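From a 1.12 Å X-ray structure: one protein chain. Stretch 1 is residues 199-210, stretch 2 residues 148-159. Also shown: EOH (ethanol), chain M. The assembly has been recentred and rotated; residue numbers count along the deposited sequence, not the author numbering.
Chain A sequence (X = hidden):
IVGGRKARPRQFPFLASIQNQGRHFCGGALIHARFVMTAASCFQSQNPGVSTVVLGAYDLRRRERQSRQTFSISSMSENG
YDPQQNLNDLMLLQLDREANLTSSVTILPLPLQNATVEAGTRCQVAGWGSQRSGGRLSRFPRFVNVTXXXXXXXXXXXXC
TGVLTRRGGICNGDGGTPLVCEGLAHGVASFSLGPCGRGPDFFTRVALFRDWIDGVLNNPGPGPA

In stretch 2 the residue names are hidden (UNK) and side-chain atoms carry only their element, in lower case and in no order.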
# COMPACT_ATOMS: atom_id res chain seq x y z
N GLY A 199 -0.25 -3.80 -17.77
CA GLY A 199 -1.32 -4.52 -17.06
C GLY A 199 -1.18 -6.02 -17.16
O GLY A 199 -0.63 -6.58 -18.13
N PRO A 200 -1.77 -6.72 -16.24
CA PRO A 200 -2.46 -6.19 -15.07
C PRO A 200 -1.46 -5.85 -13.93
O PRO A 200 -0.35 -6.31 -13.93
CB PRO A 200 -3.34 -7.36 -14.65
CG PRO A 200 -2.71 -8.54 -15.17
CD PRO A 200 -1.91 -8.16 -16.38
N ASP A 201 -1.95 -5.10 -12.98
CA ASP A 201 -1.25 -4.90 -11.70
C ASP A 201 -1.75 -6.01 -10.76
O ASP A 201 -2.94 -6.30 -10.72
CB ASP A 201 -1.59 -3.54 -11.12
CG ASP A 201 -0.82 -2.42 -11.82
OD1 ASP A 201 0.20 -2.75 -12.48
OD2 ASP A 201 -1.19 -1.25 -11.56
N PHE A 202 -0.80 -6.56 -9.99
CA PHE A 202 -1.14 -7.57 -9.02
C PHE A 202 -1.03 -6.99 -7.60
O PHE A 202 0.04 -6.54 -7.19
CB PHE A 202 -0.16 -8.77 -9.14
CG PHE A 202 -0.39 -9.59 -10.37
CD1 PHE A 202 -0.02 -9.10 -11.61
CD2 PHE A 202 -0.99 -10.82 -10.31
CE1 PHE A 202 -0.15 -9.84 -12.74
CE2 PHE A 202 -1.12 -11.59 -11.43
CZ PHE A 202 -0.74 -11.13 -12.65
N PHE A 203 -2.14 -7.11 -6.86
CA PHE A 203 -2.23 -6.69 -5.49
C PHE A 203 -2.51 -7.91 -4.61
O PHE A 203 -3.28 -8.79 -4.99
CB PHE A 203 -3.43 -5.70 -5.31
CG PHE A 203 -3.25 -4.41 -6.03
CD1 PHE A 203 -3.60 -4.25 -7.33
CD2 PHE A 203 -2.77 -3.31 -5.35
CE1 PHE A 203 -3.45 -3.08 -8.02
CE2 PHE A 203 -2.62 -2.09 -5.99
CZ PHE A 203 -2.92 -1.99 -7.34
N THR A 204 -1.89 -7.99 -3.47
CA THR A 204 -2.23 -9.06 -2.50
C THR A 204 -3.67 -8.92 -2.12
O THR A 204 -4.14 -7.81 -1.85
CB THR A 204 -1.32 -8.87 -1.27
OG1 THR A 204 -0.01 -8.82 -1.78
CG2 THR A 204 -1.54 -10.02 -0.25
N ARG A 205 -4.41 -10.02 -2.13
CA ARG A 205 -5.82 -10.02 -1.82
C ARG A 205 -6.03 -9.95 -0.30
O ARG A 205 -6.01 -10.95 0.39
CB ARG A 205 -6.48 -11.25 -2.42
CG ARG A 205 -8.01 -11.24 -2.27
CD ARG A 205 -8.68 -12.50 -2.92
NE ARG A 205 -8.63 -12.35 -4.39
CZ ARG A 205 -9.59 -11.85 -5.15
NH1 ARG A 205 -10.64 -11.22 -4.58
NH2 ARG A 205 -9.51 -11.90 -6.45
N VAL A 206 -6.24 -8.76 0.19
CA VAL A 206 -6.31 -8.46 1.62
C VAL A 206 -7.34 -9.30 2.32
O VAL A 206 -7.12 -9.77 3.45
CB VAL A 206 -6.50 -6.98 1.88
CG1 VAL A 206 -6.71 -6.68 3.37
CG2 VAL A 206 -5.30 -6.17 1.42
N ALA A 207 -8.49 -9.50 1.70
CA ALA A 207 -9.57 -10.21 2.36
C ALA A 207 -9.22 -11.65 2.74
O ALA A 207 -9.85 -12.23 3.62
CB ALA A 207 -10.83 -10.19 1.53
N LEU A 208 -8.22 -12.22 2.09
CA LEU A 208 -7.80 -13.59 2.47
C LEU A 208 -7.13 -13.61 3.82
O LEU A 208 -6.97 -14.68 4.41
CB LEU A 208 -6.83 -14.13 1.44
CG LEU A 208 -7.35 -14.41 0.05
CD1 LEU A 208 -6.21 -14.88 -0.85
CD2 LEU A 208 -8.50 -15.41 0.15
N PHE A 209 -6.60 -12.46 4.25
CA PHE A 209 -5.72 -12.35 5.43
C PHE A 209 -6.39 -11.60 6.58
O PHE A 209 -5.71 -11.30 7.56
CB PHE A 209 -4.45 -11.57 5.03
CG PHE A 209 -3.64 -12.28 3.98
CD1 PHE A 209 -2.65 -13.14 4.41
CD2 PHE A 209 -3.83 -12.06 2.66
CE1 PHE A 209 -2.01 -13.92 3.45
CE2 PHE A 209 -3.16 -12.76 1.70
CZ PHE A 209 -2.25 -13.72 2.10
N ARG A 210 -7.69 -11.32 6.52
CA ARG A 210 -8.27 -10.49 7.59
C ARG A 210 -8.16 -11.09 8.97
O ARG A 210 -7.84 -10.40 9.93
CB ARG A 210 -9.71 -10.14 7.26
CG ARG A 210 -10.46 -9.38 8.32
CD ARG A 210 -9.85 -8.00 8.63
NE ARG A 210 -10.53 -7.36 9.74
CZ ARG A 210 -11.65 -6.67 9.65
NH1 ARG A 210 -12.25 -6.49 8.52
NH2 ARG A 210 -12.20 -6.13 10.77
N UNK A 148 -10.98 -3.87 -11.63
CA UNK A 148 -10.62 -5.29 -11.34
C UNK A 148 -10.82 -6.13 -12.56
O UNK A 148 -11.84 -6.06 -13.21
c UNK A 148 -11.47 -5.78 -10.16
c UNK A 148 -11.24 -7.28 -9.93
c UNK A 148 -11.16 -4.97 -8.91
N UNK A 149 -9.79 -6.93 -12.88
CA UNK A 149 -9.80 -7.82 -14.03
C UNK A 149 -10.63 -9.07 -13.80
O UNK A 149 -10.91 -9.44 -12.69
c UNK A 149 -7.37 -7.21 -14.52
o UNK A 149 -7.94 -9.24 -13.41
c UNK A 149 -8.38 -8.30 -14.41
N UNK A 150 -10.92 -9.75 -14.90
CA UNK A 150 -11.47 -11.11 -14.81
C UNK A 150 -10.47 -12.04 -14.11
O UNK A 150 -9.28 -11.79 -14.12
c UNK A 150 -11.76 -10.27 -17.03
c UNK A 150 -10.82 -9.33 -16.33
c UNK A 150 -11.66 -11.55 -16.24
N UNK A 151 -11.00 -12.98 -13.36
CA UNK A 151 -10.24 -13.86 -12.53
C UNK A 151 -9.24 -14.62 -13.36
O UNK A 151 -8.13 -14.92 -13.01
o UNK A 151 -13.28 -17.70 -11.74
o UNK A 151 -13.85 -15.66 -11.17
c UNK A 151 -11.82 -15.88 -12.38
c UNK A 151 -11.15 -14.76 -11.70
c UNK A 151 -13.06 -16.45 -11.71
N UNK A 152 -9.63 -14.93 -14.64
CA UNK A 152 -8.69 -15.73 -15.41
C UNK A 152 -7.40 -15.01 -15.79
O UNK A 152 -6.49 -15.67 -16.31
c UNK A 152 -9.33 -16.29 -16.67
o UNK A 152 -8.11 -16.09 -18.73
o UNK A 152 -9.25 -14.29 -17.94
c UNK A 152 -8.86 -15.46 -17.88
N UNK A 153 -7.35 -13.72 -15.58
CA UNK A 153 -6.17 -12.92 -15.87
C UNK A 153 -5.33 -12.74 -14.61
O UNK A 153 -4.29 -12.12 -14.55
n UNK A 153 -9.05 -10.72 -19.21
c UNK A 153 -6.72 -11.50 -16.35
c UNK A 153 -8.17 -10.57 -18.22
o UNK A 153 -7.89 -9.41 -17.75
c UNK A 153 -7.49 -11.77 -17.67
N UNK A 154 -5.86 -13.34 -13.53
CA UNK A 154 -5.21 -13.13 -12.22
C UNK A 154 -4.90 -14.53 -11.62
O UNK A 154 -4.75 -15.52 -12.32
c UNK A 154 -6.16 -12.35 -11.35
s UNK A 154 -5.50 -11.43 -9.96
N UNK A 155 -4.77 -14.54 -10.32
CA UNK A 155 -4.55 -15.80 -9.57
C UNK A 155 -5.20 -15.59 -8.21
O UNK A 155 -5.38 -14.44 -7.78
n UNK A 155 -0.13 -15.35 -8.34
c UNK A 155 -3.03 -15.96 -9.40
c UNK A 155 -2.45 -14.83 -8.64
n UNK A 155 1.47 -14.30 -7.06
n UNK A 155 1.91 -16.34 -7.96
c UNK A 155 -0.96 -14.58 -9.06
c UNK A 155 1.06 -15.34 -7.79
N UNK A 156 -5.64 -16.65 -7.56
CA UNK A 156 -6.40 -16.55 -6.34
C UNK A 156 -5.78 -15.72 -5.23
O UNK A 156 -6.54 -15.04 -4.50
c UNK A 156 -5.56 -18.08 -8.04
c UNK A 156 -6.70 -17.97 -5.92
c UNK A 156 -6.57 -18.79 -7.12
N UNK A 157 -4.47 -15.71 -5.08
CA UNK A 157 -3.83 -14.96 -3.97
C UNK A 157 -3.89 -13.44 -4.16
O UNK A 157 -3.58 -12.72 -3.21
n UNK A 157 -2.21 -15.79 -1.61
c UNK A 157 -1.70 -15.12 -2.62
o UNK A 157 -0.75 -14.33 -2.48
c UNK A 157 -2.32 -15.34 -3.94
N UNK A 158 -4.25 -13.01 -5.36
CA UNK A 158 -4.21 -11.62 -5.74
C UNK A 158 -5.55 -11.08 -6.16
O UNK A 158 -6.46 -11.84 -6.53
c UNK A 158 -3.21 -11.41 -6.90
o UNK A 158 -1.11 -10.77 -5.81
c UNK A 158 -1.78 -11.69 -6.44
n UNK A 158 -1.27 -12.79 -6.69
N UNK A 159 -5.67 -9.77 -6.16
CA UNK A 159 -6.69 -9.01 -6.86
C UNK A 159 -5.91 -8.21 -7.95
O UNK A 159 -4.87 -7.64 -7.65
c UNK A 159 -8.13 -8.67 -4.84
c UNK A 159 -8.36 -7.13 -6.78
c UNK A 159 -7.39 -7.98 -5.94
C1 EOH M . -1.32 -11.40 -16.46
C2 EOH M . -0.09 -12.15 -16.11
O EOH M . -2.56 -12.11 -16.50
O HOH W 1 -7.92 -13.29 -8.52
O HOH W 2 0.35 -11.78 -2.49

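Position 148 carries three carbons, one bearing the other two, and stays beyond reach of stretch 1; the branching at the first carbon gives Val148. At 149 one carbon bears an oxygen and a carbon, the pattern of threonine. Thr149 points toward the other stretch, and its CG2 lies 4.0 Å from CB of Pro200, a methyl set against a ring, while its OG1 is spent locally as a donor to the backbone O of position 150.

Position 150 has three carbons closing a ring onto its own nitrogen: Pro150. Its O accepts that bond from OG1 of Thr149 at 3.0 Å. At 151, three carbons end in two oxygens, so it is Glu151, and at 152 two carbons end the same way, so it is Asp152. None of these three touches stretch 1; 151 and 152 open a short 3-10 segment.

Position 153 has three carbons, the last bearing one oxygen and one nitrogen: Gln153. Its backbone does the work here, with O lying 4.0 Å from CG of Pro200 and accepting a hydrogen bond from O of the ethanol at 2.6 Å. Position 154 shows one carbon and then a sulfur, bonded covalently elsewhere in the structure: Cys154. Its SG sits 5.3 Å from the centroid of the Phe202 ring, approaching obliquely.

At 155 three carbons lead to a nitrogen and a carbon bearing two more nitrogens, which is arginine. The aliphatic part of Arg155 meets Phe202, CD to CE2 at 3.8 Å. Position 156 again closes a three-carbon ring on its nitrogen, Pro156, and its backbone O approaches CD1 of Leu208 to 3.7 Å. A type I turn runs from 155 to 158.

Position 157 has two carbons, the second bearing an oxygen and a nitrogen. These elements fit asparagine, and Asn157 starts out away from stretch 1, yet its end comes back: ND2 is 4.2 Å from CZ of Phe209, at the ring edge. A water donates to both OD1 of Asn157 and OG1 of Thr204, joining the two side chains. Position 158 has the same atoms, so it too is asparagine. Asn158 lies in the strand itself, a non-hydrogen-bonded partner of Thr204, and its CA comes within 3.1 Å of O of Phe203. At 159 one carbon bears two others: Val159, whose CG2 lies over one face of the Arg205 guanidinium, 3.5 Å from CZ.

The contact is an antiparallel strand pairing closed by a turn and an arginine. Phe203 and Val159 exchange two hydrogen bonds, N of Val159 to O of Phe203 at 2.8 Å and N of Phe203 to O of Val159 at 2.9 Å, and N of Arg205 extends the ladder to O of Asn157 at 3.0 Å. The Arg205 side chain then reaches along the partner strand: NE donates to O of Asn158 at 3.1 Å, NH2 adds a weak bond to that same O, also at 3.1 Å, and a water links NH2 to O of Arg155. The rule to read is that backbone pairing sets the register, while one long side chain serves a backbone carbonyl directly, a second through water, and lays its guanidinium against a valine methyl.

Stretch 2 (148-159) VTPEDQCRPNNV
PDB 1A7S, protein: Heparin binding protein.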